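Local coordinates for protein preproptth (Bombyx mori, PDB 5AOQ) that acts as the insect neurohormone prothoracicotropic hormone, a disulfide-linked cystine-knot dimer that binds the receptor tyrosine kinase Torso and times metamorphosis, at the interface of chains A and B. Coordinates in Å, arbitrary orientation; residue numbers count along the deposited sequence, not the author numbering. Chains: chain A/B, Preproptth.

Contact 1 and contact 2 are neighbouring pieces of one dimer seam, the centres of their C-alpha atoms about 6 Å apart, and they share A:Tyr52, B:Pro14 and B:Cys15. Contact 1 holds the covalent joint, a disulfide between A:Cys15 and B:Cys15. Contact 2 follows the chain B N-terminal arm outward from that joint, across A:Pro51 and A:Arg100. A:Tyr52 stands between them, touching both the disulfide and the arm. Together they tie the start of one protomer to the knot end of the other; the whole interface departs from an exact two-fold, and the matching arm of chain A is not modelled.

Contact 1: the interface of chains A and B. Residues chain A 15, 52, 98; chain B 14-15.
The intermolecular disulfide of this cystine-knot dimer joins A:Cys15 to B:Cys15, SG to SG at 2.0 Å, and makes the two hormone chains one covalent molecule. The two cysteines reach the bond differently. In A:Cys15 the sulfur points away from the backbone N (chi1 -159°), whereas in B:Cys15 it is folded back between the backbone N and the carbonyl carbon (chi1 85°). A:Cys15 is poorly ordered, so the fine geometry on its side deserves caution.

A:Tyr52 lies over the bridge like a lid. The SG of B:Cys15 sits 4.2 Å above the ring plane, over the ring centre, and the phenol oxygen reaches past it to the chain B backbone. There the amide N of B:Cys15 donates a hydrogen bond to A:Tyr52 OH at 3.2 Å, moderately bent with 148° at the hydrogen. One residue earlier, B:Pro14 meets the ring from a different side: its CB lies in the ring plane at the edge, 3.7 Å from A:Tyr52 CE2, and the two side chains run roughly perpendicular. Sulfur on a face, proline at the edge and an amide on the hydroxyl together would limit how the phenol can turn. A:Cys98 is only a distant neighbour, its carbonyl O 4.5 Å from B:Cys15 SG, but its own disulfide to A:Cys48 belongs to the knot.

All five residues are in loops. A:Cys15 and B:Cys15 lie shortly before the first strand (20-24 in chain A), while A:Cys98 directly follows strand 85-97 and A:Tyr52 precedes strand 55-66, placing the bridge at the knot end of the elongated dimer.

Contact 2: the interface of chains A and B. Residues chain A 51-52, 100; chain B 9-11, 14-15.
B:Ile10 is the apolar centre, its two branches shared out between A:Pro51 and A:Arg100 on the same general side. The CD1 methyl lies against the A:Pro51 ring, 3.5 Å from CG, the side chains passing in opposite directions. The CG2 branch, held anti to the backbone N while CG1 lies beside it (chi1 -52°), faces the aliphatic stretch of A:Arg100, where the modelled approach is too tight to interpret. A:Pro51 follows a cis peptide bond and also brings its CG to 3.6 Å from the carbonyl O of B:Ala9.

Next along the arm, B:Pro11 sets its CG 3.4 Å from the hydroxyl OH of A:Tyr52, adding a prolyl neighbour to the phenol that caps the disulfide. A phenylalanine in place of A:Tyr52 would probably leave the amide of B:Cys15 without its phenol acceptor and the arm less firmly fixed.

At the polar rim, A:Arg100 extends from CG to NE and brings its guanidinium alongside both B:Pro11 and B:Pro14. Its NE and NH2 each lie 3.4 Å from B:Pro11 O, near enough for polar attraction, though the geometry does not establish a hydrogen bond. The side chains of A:Arg100 and B:Pro14 cross at about a right angle, with B:Pro14 CB 3.8 Å from A:Arg100 CZ.

The whole patch is loop: the first modelled residues of chain B drape over the segment before strand 55-66 and the stretch after strand 85-97 of chain A.

Contact 1: the interface of chains A and B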
ATOM      1  N   CYS A  15     -35.237   5.812   7.902  1.00129.67           N
ATOM      2  CA  CYS A  15     -34.661   5.319   9.149  1.00129.69           C
ATOM      3  C   CYS A  15     -33.138   5.382   9.082  1.00127.50           C
ATOM      4  O   CYS A  15     -32.452   4.387   9.318  1.00127.93           O
ATOM      5  CB  CYS A  15     -35.133   3.889   9.420  1.00132.78           C
ATOM      6  SG  CYS A  15     -35.022   3.373  11.148  1.00134.60           S
ATOM      7  N   TYR A  52     -33.650   2.615  18.235  1.00 81.48           N
ATOM      8  CA  TYR A  52     -32.446   2.720  17.416  1.00 77.89           C
ATOM      9  C   TYR A  52     -31.739   4.035  17.707  1.00 77.76           C
ATOM     10  O   TYR A  52     -32.394   5.061  17.876  1.00 80.02           O
ATOM     11  CB  TYR A  52     -32.780   2.654  15.926  1.00 76.45           C
ATOM     12  CG  TYR A  52     -33.659   1.501  15.513  1.00 77.10           C
ATOM     13  CD1 TYR A  52     -35.042   1.610  15.560  1.00 80.27           C
ATOM     14  CD2 TYR A  52     -33.111   0.311  15.057  1.00 74.81           C
ATOM     15  CE1 TYR A  52     -35.852   0.564  15.177  1.00 81.14           C
ATOM     16  CE2 TYR A  52     -33.914  -0.742  14.671  1.00 75.60           C
ATOM     17  CZ  TYR A  52     -35.285  -0.608  14.733  1.00 78.76           C
ATOM     18  OH  TYR A  52     -36.096  -1.647  14.351  1.00 79.83           O
ATOM     19  N   CYS A  98     -27.926   3.246  11.896  1.00 62.83           N
ATOM     20  CA  CYS A  98     -28.900   3.408  12.965  1.00 64.40           C
ATOM     21  C   CYS A  98     -29.481   2.052  13.341  1.00 64.82           C
ATOM     22  O   CYS A  98     -30.696   1.894  13.457  1.00 66.20           O
ATOM     23  CB  CYS A  98     -30.012   4.371  12.546  1.00 65.78           C
ATOM     24  SG  CYS A  98     -31.000   4.992  13.928  1.00 68.01           S
TER
ATOM     25  N   PRO B  14     -35.562  -5.405  12.067  1.00 72.25           N
ATOM     26  CA  PRO B  14     -35.339  -3.977  12.308  1.00 70.63           C
ATOM     27  C   PRO B  14     -35.484  -3.119  11.052  1.00 70.27           C
ATOM     28  O   PRO B  14     -35.518  -3.645   9.941  1.00 71.42           O
ATOM     29  CB  PRO B  14     -33.904  -3.937  12.835  1.00 71.13           C
ATOM     30  CG  PRO B  14     -33.243  -5.106  12.196  1.00 73.06           C
ATOM     31  CD  PRO B  14     -34.301  -6.170  12.075  1.00 73.87           C
ATOM     32  N   CYS B  15     -35.569  -1.807  11.245  1.00 68.98           N
ATOM     33  CA  CYS B  15     -35.743  -0.870  10.141  1.00 68.83           C
ATOM     34  C   CYS B  15     -34.534  -0.877   9.215  1.00 70.05           C
ATOM     35  O   CYS B  15     -34.675  -0.778   7.996  1.00 70.89           O
ATOM     36  CB  CYS B  15     -35.971   0.544  10.673  1.00 67.55           C
ATOM     37  SG  CYS B  15     -34.438   1.433  11.033  1.00 67.61           S
TER

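Contact 2: the interface of chains A and B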
ATOM      1  N   PRO A  51     -36.032   2.813  19.599  1.00 82.86           N
ATOM      2  CA  PRO A  51     -34.901   2.186  20.295  1.00 80.94           C
ATOM      3  C   PRO A  51     -33.587   2.251  19.513  1.00 76.91           C
ATOM      4  O   PRO A  51     -32.532   1.967  20.081  1.00 75.49           O
ATOM      5  CB  PRO A  51     -35.350   0.727  20.461  1.00 81.41           C
ATOM      6  CG  PRO A  51     -36.821   0.721  20.171  1.00 84.42           C
ATOM      7  CD  PRO A  51     -37.032   1.815  19.190  1.00 84.06           C
ATOM      8  N   TYR A  52     -33.650   2.615  18.235  1.00 81.48           N
ATOM      9  CA  TYR A  52     -32.446   2.720  17.416  1.00 77.89           C
ATOM     10  C   TYR A  52     -31.739   4.035  17.707  1.00 77.76           C
ATOM     11  O   TYR A  52     -32.394   5.061  17.876  1.00 80.02           O
ATOM     12  CB  TYR A  52     -32.780   2.654  15.926  1.00 76.45           C
ATOM     13  CG  TYR A  52     -33.659   1.501  15.513  1.00 77.10           C
ATOM     14  CD1 TYR A  52     -35.042   1.610  15.560  1.00 80.27           C
ATOM     15  CD2 TYR A  52     -33.111   0.311  15.057  1.00 74.81           C
ATOM     16  CE1 TYR A  52     -35.852   0.564  15.177  1.00 81.14           C
ATOM     17  CE2 TYR A  52     -33.914  -0.742  14.671  1.00 75.60           C
ATOM     18  CZ  TYR A  52     -35.285  -0.608  14.733  1.00 78.76           C
ATOM     19  OH  TYR A  52     -36.096  -1.647  14.351  1.00 79.83           O
ATOM     20  N   ARG A 100     -29.899  -1.101  16.023  1.00 78.85           N
ATOM     21  CA  ARG A 100     -30.009  -1.266  17.470  1.00 79.99           C
ATOM     22  C   ARG A 100     -29.047  -2.321  18.015  1.00 79.66           C
ATOM     23  O   ARG A 100     -28.990  -2.552  19.223  1.00 80.66           O
ATOM     24  CB  ARG A 100     -31.443  -1.650  17.839  1.00 81.77           C
ATOM     25  CG  ARG A 100     -31.942  -2.867  17.078  1.00 81.98           C
ATOM     26  CD  ARG A 100     -33.309  -3.325  17.529  1.00 83.99           C
ATOM     27  NE  ARG A 100     -33.895  -4.241  16.555  1.00 84.44           N
ATOM     28  CZ  ARG A 100     -33.457  -5.476  16.329  1.00 84.32           C
ATOM     29  NH1 ARG A 100     -32.425  -5.957  17.008  1.00 83.73           N
ATOM     30  NH2 ARG A 100     -34.050  -6.235  15.418  1.00 85.09           N
TER
ATOM     31  N   ALA B   9     -41.022  -3.767  23.326  1.00 70.94           N
ATOM     32  CA  ALA B   9     -40.128  -2.616  23.324  1.00 70.02           C
ATOM     33  C   ALA B   9     -39.385  -2.511  21.997  1.00 69.11           C
ATOM     34  O   ALA B   9     -39.385  -1.458  21.358  1.00 67.81           O
ATOM     35  CB  ALA B   9     -39.141  -2.709  24.478  1.00 71.37           C
ATOM     36  N   ILE B  10     -38.759  -3.611  21.592  1.00 71.58           N
ATOM     37  CA  ILE B  10     -37.966  -3.653  20.366  1.00 71.18           C
ATOM     38  C   ILE B  10     -38.713  -4.396  19.256  1.00 71.24           C
ATOM     39  O   ILE B  10     -39.247  -5.479  19.492  1.00 72.43           O
ATOM     40  CB  ILE B  10     -36.608  -4.346  20.602  1.00 72.54           C
ATOM     41  CG1 ILE B  10     -35.876  -3.719  21.794  1.00 72.83           C
ATOM     42  CG2 ILE B  10     -35.746  -4.281  19.347  1.00 72.26           C
ATOM     43  CD1 ILE B  10     -35.585  -2.237  21.646  1.00 71.39           C
ATOM     44  N   PRO B  11     -38.755  -3.818  18.042  1.00 68.71           N
ATOM     45  CA  PRO B  11     -39.370  -4.515  16.907  1.00 69.04           C
ATOM     46  C   PRO B  11     -38.381  -5.383  16.133  1.00 70.31           C
ATOM     47  O   PRO B  11     -37.171  -5.195  16.248  1.00 70.55           O
ATOM     48  CB  PRO B  11     -39.879  -3.367  16.038  1.00 67.61           C
ATOM     49  CG  PRO B  11     -38.887  -2.285  16.266  1.00 66.94           C
ATOM     50  CD  PRO B  11     -38.412  -2.426  17.695  1.00 67.41           C
ATOM     51  N   PRO B  14     -35.562  -5.405  12.067  1.00 72.25           N
ATOM     52  CA  PRO B  14     -35.339  -3.977  12.308  1.00 70.63           C
ATOM     53  C   PRO B  14     -35.484  -3.119  11.052  1.00 70.27           C
ATOM     54  O   PRO B  14     -35.518  -3.645   9.941  1.00 71.42           O
ATOM     55  CB  PRO B  14     -33.904  -3.937  12.835  1.00 71.13           C
ATOM     56  CG  PRO B  14     -33.243  -5.106  12.196  1.00 73.06           C
ATOM     57  CD  PRO B  14     -34.301  -6.170  12.075  1.00 73.87           C
ATOM     58  N   CYS B  15     -35.569  -1.807  11.245  1.00 68.98           N
ATOM     59  CA  CYS B  15     -35.743  -0.870  10.141  1.00 68.83           C
ATOM     60  C   CYS B  15     -34.534  -0.877   9.215  1.00 70.05           C
ATOM     61  O   CYS B  15     -34.675  -0.778   7.996  1.00 70.89           O
ATOM     62  CB  CYS B  15     -35.971   0.544  10.673  1.00 67.55           C
ATOM     63  SG  CYS B  15     -34.438   1.433  11.033  1.00 67.61           S
TER